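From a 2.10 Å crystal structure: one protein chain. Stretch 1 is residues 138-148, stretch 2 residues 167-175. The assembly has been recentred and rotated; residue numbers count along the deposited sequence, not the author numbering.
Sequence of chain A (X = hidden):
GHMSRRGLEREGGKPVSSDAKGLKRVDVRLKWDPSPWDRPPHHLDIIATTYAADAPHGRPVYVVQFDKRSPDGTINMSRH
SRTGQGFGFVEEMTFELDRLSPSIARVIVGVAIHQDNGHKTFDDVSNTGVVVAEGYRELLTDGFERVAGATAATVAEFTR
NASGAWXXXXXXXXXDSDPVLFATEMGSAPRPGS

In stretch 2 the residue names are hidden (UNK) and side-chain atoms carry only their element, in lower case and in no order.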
ATOM      1  N   GLU A 138       2.442   9.990 -13.566  1.00 47.54           N
ATOM      2  CA  GLU A 138       3.039   8.863 -12.889  1.00 48.64           C
ATOM      3  C   GLU A 138       3.912   9.329 -11.723  1.00 47.87           C
ATOM      4  O   GLU A 138       4.788  10.160 -11.913  1.00 46.53           O
ATOM      5  CB  GLU A 138       3.864   8.005 -13.851  1.00 50.08           C
ATOM      6  CG  GLU A 138       4.272   6.630 -13.260  1.00 54.59           C
ATOM      7  CD  GLU A 138       5.683   6.203 -13.694  1.00 63.17           C
ATOM      8  OE1 GLU A 138       5.865   5.809 -14.872  1.00 66.73           O
ATOM      9  OE2 GLU A 138       6.617   6.262 -12.859  1.00 66.42           O
ATOM     10  N   LEU A 139       3.676   8.774 -10.532  1.00 46.91           N
ATOM     11  CA  LEU A 139       4.514   9.092  -9.358  1.00 46.55           C
ATOM     12  C   LEU A 139       5.577   8.035  -9.103  1.00 45.96           C
ATOM     13  O   LEU A 139       6.737   8.345  -8.869  1.00 45.43           O
ATOM     14  CB  LEU A 139       3.658   9.337  -8.108  1.00 45.72           C
ATOM     15  CG  LEU A 139       2.697  10.535  -8.158  1.00 46.66           C
ATOM     16  CD1 LEU A 139       1.860  10.599  -6.875  1.00 47.96           C
ATOM     17  CD2 LEU A 139       3.456  11.849  -8.367  1.00 44.23           C
ATOM     18  N   LEU A 140       5.188   6.775  -9.219  1.00 45.72           N
ATOM     19  CA  LEU A 140       6.095   5.671  -8.981  1.00 45.97           C
ATOM     20  C   LEU A 140       5.617   4.470  -9.783  1.00 46.07           C
ATOM     21  O   LEU A 140       4.422   4.235  -9.827  1.00 44.42           O
ATOM     22  CB  LEU A 140       6.099   5.324  -7.478  1.00 45.28           C
ATOM     23  CG  LEU A 140       6.806   4.041  -7.015  1.00 47.09           C
ATOM     24  CD1 LEU A 140       8.322   4.103  -7.195  1.00 47.42           C
ATOM     25  CD2 LEU A 140       6.476   3.773  -5.578  1.00 49.98           C
ATOM     26  N   THR A 141       6.558   3.749 -10.419  1.00 47.01           N
ATOM     27  CA  THR A 141       6.355   2.359 -10.919  1.00 47.55           C
ATOM     28  C   THR A 141       7.442   1.481 -10.285  1.00 47.87           C
ATOM     29  O   THR A 141       8.616   1.851 -10.302  1.00 49.00           O
ATOM     30  CB  THR A 141       6.491   2.271 -12.467  1.00 48.21           C
ATOM     31  OG1 THR A 141       5.516   3.121 -13.077  1.00 50.25           O
ATOM     32  CG2 THR A 141       6.273   0.832 -12.988  1.00 47.13           C
ATOM     33  N   ASP A 142       7.067   0.327  -9.736  1.00 47.68           N
ATOM     34  CA  ASP A 142       8.017  -0.595  -9.102  1.00 47.39           C
ATOM     35  C   ASP A 142       7.657  -2.078  -9.273  1.00 46.95           C
ATOM     36  O   ASP A 142       6.493  -2.447  -9.211  1.00 46.46           O
ATOM     37  CB  ASP A 142       8.080  -0.311  -7.612  1.00 47.24           C
ATOM     38  CG  ASP A 142       9.445  -0.561  -7.031  1.00 48.41           C
ATOM     39  OD1 ASP A 142       9.678  -1.654  -6.467  1.00 49.05           O
ATOM     40  OD2 ASP A 142      10.285   0.354  -7.125  1.00 50.56           O
ATOM     41  N   GLY A 143       8.674  -2.923  -9.405  1.00 46.37           N
ATOM     42  CA  GLY A 143       8.484  -4.367  -9.458  1.00 46.52           C
ATOM     43  C   GLY A 143       8.926  -5.114  -8.214  1.00 46.27           C
ATOM     44  O   GLY A 143       9.049  -6.349  -8.235  1.00 46.33           O
ATOM     45  N   PHE A 144       9.199  -4.364  -7.142  1.00 46.10           N
ATOM     46  CA  PHE A 144       9.583  -4.912  -5.830  1.00 45.83           C
ATOM     47  C   PHE A 144      10.932  -5.643  -5.814  1.00 46.46           C
ATOM     48  O   PHE A 144      11.197  -6.470  -4.917  1.00 45.48           O
ATOM     49  CB  PHE A 144       8.486  -5.810  -5.241  1.00 45.98           C
ATOM     50  CG  PHE A 144       7.122  -5.131  -5.103  1.00 46.08           C
ATOM     51  CD1 PHE A 144       6.812  -4.380  -3.967  1.00 45.33           C
ATOM     52  CD2 PHE A 144       6.160  -5.272  -6.103  1.00 44.56           C
ATOM     53  CE1 PHE A 144       5.561  -3.771  -3.813  1.00 46.78           C
ATOM     54  CE2 PHE A 144       4.907  -4.671  -5.978  1.00 45.68           C
ATOM     55  CZ  PHE A 144       4.604  -3.924  -4.821  1.00 47.62           C
ATOM     56  N   GLU A 145      11.788  -5.317  -6.784  1.00 47.16           N
ATOM     57  CA  GLU A 145      13.090  -5.945  -6.908  1.00 47.78           C
ATOM     58  C   GLU A 145      13.957  -5.641  -5.697  1.00 48.48           C
ATOM     59  O   GLU A 145      14.705  -6.498  -5.233  1.00 48.42           O
ATOM     60  CB  GLU A 145      13.786  -5.496  -8.193  1.00 48.54           C
ATOM     61  CG  GLU A 145      13.069  -5.959  -9.477  1.00 49.72           C
ATOM     62  CD  GLU A 145      12.151  -4.882 -10.089  1.00 52.02           C
ATOM     63  OE1 GLU A 145      11.776  -3.894  -9.388  1.00 49.87           O
ATOM     64  OE2 GLU A 145      11.818  -5.040 -11.295  1.00 53.27           O
ATOM     65  N   ARG A 146      13.829  -4.427  -5.169  1.00 48.85           N
ATOM     66  CA  ARG A 146      14.626  -3.992  -4.035  1.00 49.46           C
ATOM     67  C   ARG A 146      14.236  -4.669  -2.729  1.00 48.86           C
ATOM     68  O   ARG A 146      14.993  -4.641  -1.756  1.00 48.64           O
ATOM     69  CB  ARG A 146      14.520  -2.479  -3.883  1.00 50.22           C
ATOM     70  CG  ARG A 146      15.486  -1.728  -4.793  1.00 52.43           C
ATOM     71  CD  ARG A 146      15.219  -0.233  -4.750  1.00 56.07           C
ATOM     72  NE  ARG A 146      13.855   0.127  -5.177  1.00 57.57           N
ATOM     73  CZ  ARG A 146      13.319   1.322  -4.962  1.00 56.04           C
ATOM     74  NH1 ARG A 146      14.025   2.247  -4.324  1.00 57.45           N
ATOM     75  NH2 ARG A 146      12.104   1.606  -5.393  1.00 56.19           N
ATOM     76  N   VAL A 147      13.044  -5.255  -2.717  1.00 47.83           N
ATOM     77  CA  VAL A 147      12.477  -5.878  -1.538  1.00 47.12           C
ATOM     78  C   VAL A 147      12.079  -7.332  -1.851  1.00 47.11           C
ATOM     79  O   VAL A 147      11.062  -7.826  -1.347  1.00 47.03           O
ATOM     80  CB  VAL A 147      11.268  -5.033  -0.925  1.00 47.49           C
ATOM     81  CG1 VAL A 147      11.780  -3.711  -0.355  1.00 46.79           C
ATOM     82  CG2 VAL A 147      10.133  -4.781  -1.951  1.00 45.38           C
ATOM     83  N   ALA A 148      12.901  -8.006  -2.669  1.00 46.57           N
ATOM     84  CA  ALA A 148      12.660  -9.396  -3.104  1.00 46.10           C
ATOM     85  C   ALA A 148      12.457 -10.363  -1.941  1.00 45.80           C
ATOM     86  O   ALA A 148      11.610 -11.259  -2.027  1.00 45.78           O
ATOM     87  CB  ALA A 148      13.801  -9.900  -4.011  1.00 46.21           C
ATOM     88  N   UNK A 167       1.990  16.046  -0.330  1.00 45.53           N
ATOM     89  CA  UNK A 167       3.160  15.713  -1.126  1.00 45.80           C
ATOM     90  C   UNK A 167       3.438  14.221  -1.100  1.00 45.59           C
ATOM     91  O   UNK A 167       3.057  13.533  -0.162  1.00 45.98           O
ATOM     92  c   UNK A 167       5.186  18.893  -0.314  1.00 48.31           C
ATOM     93  o   UNK A 167       5.296  20.020  -0.801  1.00 47.79           O
ATOM     94  c   UNK A 167       4.170  17.974  -0.955  1.00 47.47           C
ATOM     95  c   UNK A 167       4.371  16.529  -0.661  1.00 46.27           C
ATOM     96  o   UNK A 167       5.853  18.503   0.672  1.00 50.16           O
ATOM     97  N   UNK A 168       4.063  13.731  -2.170  1.00 44.72           N
ATOM     98  CA  UNK A 168       4.381  12.336  -2.320  1.00 44.64           C
ATOM     99  C   UNK A 168       5.859  12.123  -2.026  1.00 44.34           C
ATOM    100  O   UNK A 168       6.689  12.970  -2.321  1.00 42.63           O
ATOM    101  c   UNK A 168       6.682   9.882  -5.562  1.00 44.51           C
ATOM    102  c   UNK A 168       4.019  11.877  -3.748  1.00 44.30           C
ATOM    103  c   UNK A 168       5.931  10.944  -5.072  1.00 45.48           C
ATOM    104  c   UNK A 168       5.219   8.355  -4.439  1.00 44.33           C
ATOM    105  c   UNK A 168       4.474   9.414  -3.943  1.00 43.01           C
ATOM    106  c   UNK A 168       6.333   8.600  -5.238  1.00 41.49           C
ATOM    107  c   UNK A 168       4.829  10.720  -4.248  1.00 43.68           C
ATOM    108  N   UNK A 169       6.172  10.985  -1.435  1.00 43.52           N
ATOM    109  CA  UNK A 169       7.544  10.518  -1.390  1.00 44.74           C
ATOM    110  C   UNK A 169       7.554   9.039  -1.640  1.00 44.90           C
ATOM    111  O   UNK A 169       6.707   8.315  -1.113  1.00 45.07           O
ATOM    112  n   UNK A 169      10.850  12.326   1.280  1.00 47.85           N
ATOM    113  c   UNK A 169      11.437  12.494   2.456  1.00 47.29           C
ATOM    114  c   UNK A 169       9.469  12.728   1.023  1.00 48.66           C
ATOM    115  c   UNK A 169       8.939  12.180  -0.224  1.00 46.58           C
ATOM    116  n   UNK A 169      12.693  12.108   2.632  1.00 49.04           N
ATOM    117  c   UNK A 169       8.238  10.875  -0.076  1.00 44.23           C
ATOM    118  n   UNK A 169      10.767  13.076   3.453  1.00 45.89           N
ATOM    119  N   UNK A 170       8.498   8.604  -2.460  1.00 45.01           N
ATOM    120  CA  UNK A 170       8.754   7.202  -2.640  1.00 46.15           C
ATOM    121  C   UNK A 170       9.194   6.633  -1.286  1.00 46.02           C
ATOM    122  O   UNK A 170      10.058   7.196  -0.623  1.00 45.07           O
ATOM    123  c   UNK A 170      11.179   5.290  -4.974  1.00 55.50           C
ATOM    124  o   UNK A 170      11.932   4.362  -4.592  1.00 58.87           O
ATOM    125  c   UNK A 170       9.924   5.553  -4.178  1.00 50.08           C
ATOM    126  c   UNK A 170       9.837   6.987  -3.684  1.00 45.90           C
ATOM    127  o   UNK A 170      11.433   6.024  -5.953  1.00 56.79           O
ATOM    128  N   UNK A 171       8.583   5.529  -0.864  1.00 45.29           N
ATOM    129  CA  UNK A 171       8.950   4.953   0.417  1.00 45.41           C
ATOM    130  C   UNK A 171       8.894   3.436   0.309  1.00 45.76           C
ATOM    131  O   UNK A 171       8.094   2.764   0.981  1.00 45.76           O
ATOM    132  c   UNK A 171       8.048   5.491   1.542  1.00 44.44           C
ATOM    133  N   UNK A 172       9.744   2.899  -0.562  1.00 46.03           N
ATOM    134  CA  UNK A 172       9.813   1.449  -0.784  1.00 46.13           C
ATOM    135  C   UNK A 172      10.724   0.839   0.278  1.00 45.66           C
ATOM    136  O   UNK A 172      11.932   1.048   0.266  1.00 44.42           O
ATOM    137  c   UNK A 172       9.475   1.753  -3.257  1.00 46.33           C
ATOM    138  c   UNK A 172      10.346   1.113  -2.200  1.00 46.32           C
ATOM    139  c   UNK A 172      10.445  -0.429  -2.418  1.00 46.66           C
ATOM    140  N   UNK A 173      10.140   0.077   1.196  1.00 45.54           N
ATOM    141  CA  UNK A 173      10.890  -0.484   2.330  1.00 45.59           C
ATOM    142  C   UNK A 173      10.303  -1.857   2.615  1.00 45.17           C
ATOM    143  O   UNK A 173       9.080  -2.004   2.692  1.00 44.37           O
ATOM    144  n   UNK A 173      10.688   0.466   9.696  1.00 60.43           N
ATOM    145  n   UNK A 173       9.465   1.841   8.306  1.00 61.90           N
ATOM    146  c   UNK A 173      10.734   0.436   3.552  1.00 46.28           C
ATOM    147  c   UNK A 173      11.364  -0.039   4.893  1.00 49.91           C
ATOM    148  c   UNK A 173      10.930   0.942   6.025  1.00 54.53           C
ATOM    149  c   UNK A 173      10.429   0.931   8.464  1.00 62.01           C
ATOM    150  n   UNK A 173      11.120   0.477   7.404  1.00 58.94           N
ATOM    151  N   UNK A 174      11.157  -2.864   2.758  1.00 44.34           N
ATOM    152  CA  UNK A 174      10.680  -4.220   3.007  1.00 44.66           C
ATOM    153  C   UNK A 174      10.420  -4.538   4.476  1.00 44.96           C
ATOM    154  O   UNK A 174      11.074  -3.989   5.356  1.00 45.36           O
ATOM    155  N   UNK A 175       9.488  -5.460   4.729  1.00 44.70           N
ATOM    156  CA  UNK A 175       9.151  -5.935   6.086  1.00 43.86           C
ATOM    157  C   UNK A 175       8.993  -7.457   6.058  1.00 44.94           C
ATOM    158  O   UNK A 175       8.911  -8.062   4.973  1.00 43.98           O
ATOM    159  c   UNK A 175       7.854  -1.089   7.240  1.00 42.96           C
ATOM    160  c   UNK A 175       7.777  -1.994   8.319  1.00 44.68           C
ATOM    161  c   UNK A 175       7.824  -3.866   6.750  1.00 41.44           C
ATOM    162  c   UNK A 175       7.797  -5.344   6.486  1.00 43.29           C
ATOM    163  c   UNK A 175       7.920  -2.948   5.700  1.00 41.36           C
ATOM    164  c   UNK A 175       7.946  -1.560   5.932  1.00 40.35           C
ATOM    165  c   UNK A 175       7.756  -3.389   8.058  1.00 46.10           C
TER
HETATM  166  O   HOH W   1       9.712   7.601  -7.432  1.00 52.80           O

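Position 167 carries three side-chain carbons in a row, the third bearing two oxygens. That is a carboxylate on a two-methylene arm, hence Glu 167; its side chain makes no contact with stretch 1, so the assignment rests on its own atoms.

At position 168 one carbon leads to a ring of six carbons with no heteroatom, which identifies Phe 168. The CB of Leu 139 lies 3.9 Å from the centroid of the Phe 168 ring and 7° off its normal, a CH-pi contact over the face. Leu 139 CD1 comes within 4.0 Å of Phe 168 CG, and Leu 140 CB within 4.0 Å of Phe 168 CZ.

Position 169 has three carbons, a nitrogen, and a carbon carrying two more nitrogens: a guanidinium, so Arg 169. Its side chain is out of reach of stretch 1.

Position 170 repeats the pattern of three carbons and two terminal oxygens, and one oxygen sits beside the guanidinium of Arg 146, as a carboxylate should. This is Glu 170. Arg 146 NH1 and NH2 donate to Glu 170 OE1 at 3.0 and 2.9 Å, with angles of 142° and 149°, forming a salt bridge at the guanidinium edge. Water 1 donates to Glu 170 OE2 at 2.8 Å and, weakly, to Leu 139 O at 3.4 Å. The aliphatic arm also packs, with Glu 170 CG 3.7 Å from Leu 140 CD1.

Position 171 has a single carbon, pointing away from stretch 1: Ala 171.

At position 172 one carbon carries two others, the branching of Val 172. Its CG2 is 3.4 Å from Arg 146 NH2 and its CB lies over a guanidinium face, while Val 172 CG1 meets Val 147 CG1 at 4.1 Å.

Position 173 again ends in a carbon with two nitrogens after three carbons and a nitrogen, giving Arg 173; it points away, and its NH1 is hydrogen-bonded elsewhere in the structure.

Position 174 has no side-chain atoms and is Gly 174. Val 147 CG1 approaches Gly 174 N to 3.3 Å, and an ideal CB here would lie a tight 3.2 Å from Val 147 CG1.

Position 175, one carbon and a six-carbon ring, is Phe 175, directed away.

The strands run nearly parallel, at 9°, with axes 7.8 Å apart at closest approach, and side chains bridge the gap. Phe 168 and Val 172 supply apolar packing. Arg 146 NH2 also bonds Asp 142 OD2 at 2.8 Å, a second salt bridge, so one guanidinium joins carboxylates from both stretches. Together the stretches bury 471 Å².

Stretch 2 167-175: EFREAVRGF
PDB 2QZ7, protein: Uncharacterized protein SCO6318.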